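Local structure of phosphoprotein (Spring viremia of carp virus, 7C5Z) at the interface of chains A and B. The protein acts in viral RNA replication, probably as polymerase cofactor and nucleoprotein chaperone, and forms a dimer through its central domain. Residues are numbered along the deposited sequence; one frame, centred on the assembly and turned at random. Chains: chain A/B, Phosphoprotein.

The interface of chains A and B. Residues chain A 5-8; chain B 41-42.
B:Asn42 points its carboxamide tip-on at the backbone of A:Glu5 and A:Ser6, and this group carries the tighter half of the contact. Its amide nitrogen ND2 donates a hydrogen bond to the backbone carbonyl A:Glu5 O at 3.3 Å. The angle at the hydrogen is 152°, and the donor lies in the carbonyl plane, while the acceptor is tilted 17° from the amide plane of B:Asn42; the bond is therefore long but reasonably directed. The other branch of the same carboxamide, OD1, turns to A:Ser6 and approaches its CB to 3.5 Å. B:Asn42 CG stands 4.0 Å from A:Ser6 CA, which lies close to the plane of the carboxamide, so the group meets the main chain with its tip and not its face. With CG anti to its own carbonyl carbon (chi1 -74°), the side chain extends from the helix towards the opposing segment. B:Asn42 accordingly buries 50 Å², more than any other residue of this patch.

The looser side is formed by B:Pro41, whose ring carbon CB is 4.3 Å from A:Ser6 CB, at the limit of contact. A:Thr7 loses merely 1 Å² to the partner, and the side chain of A:Glu5 extends away from chain B. The summed burial of 132 Å² marks a small peripheral patch of the two-fold dimer interface. Here the N-terminal loop of one subunit, which turns at A:Thr7, passes the start of helix 41-62 of the other.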
# COMPACT_ATOMS: atom_id res chain seq x y z
N GLU A 5 17.08 -16.43 5.41
CA GLU A 5 17.69 -15.15 5.09
C GLU A 5 16.60 -14.11 4.84
O GLU A 5 15.66 -14.36 4.08
CB GLU A 5 18.57 -15.30 3.86
CG GLU A 5 19.98 -15.79 4.12
CD GLU A 5 20.78 -15.93 2.84
OE1 GLU A 5 20.27 -15.46 1.79
OE2 GLU A 5 21.88 -16.51 2.86
N SER A 6 16.73 -12.95 5.46
CA SER A 6 15.81 -11.84 5.19
C SER A 6 16.64 -10.63 4.76
O SER A 6 16.85 -9.69 5.53
CB SER A 6 14.90 -11.50 6.41
OG SER A 6 15.64 -11.12 7.54
N THR A 7 17.12 -10.67 3.51
CA THR A 7 17.91 -9.59 2.94
C THR A 7 17.09 -8.59 2.15
O THR A 7 17.41 -7.39 2.17
CB THR A 7 19.01 -10.17 2.03
OG1 THR A 7 18.50 -11.30 1.32
CG2 THR A 7 20.23 -10.58 2.85
N GLY A 8 16.05 -9.03 1.46
CA GLY A 8 15.19 -8.12 0.72
C GLY A 8 14.87 -8.55 -0.70
O GLY A 8 15.77 -8.92 -1.46
N PRO B 41 8.82 -12.96 6.66
CA PRO B 41 9.60 -11.73 6.94
C PRO B 41 10.00 -10.93 5.70
O PRO B 41 9.95 -9.69 5.74
CB PRO B 41 10.83 -12.28 7.69
CG PRO B 41 10.32 -13.52 8.35
CD PRO B 41 9.37 -14.13 7.36
N ASN B 42 10.40 -11.58 4.61
CA ASN B 42 10.76 -10.83 3.40
C ASN B 42 9.55 -10.08 2.86
O ASN B 42 9.68 -8.97 2.33
CB ASN B 42 11.33 -11.77 2.34
CG ASN B 42 12.73 -12.22 2.66
OD1 ASN B 42 13.53 -11.44 3.16
ND2 ASN B 42 13.02 -13.48 2.40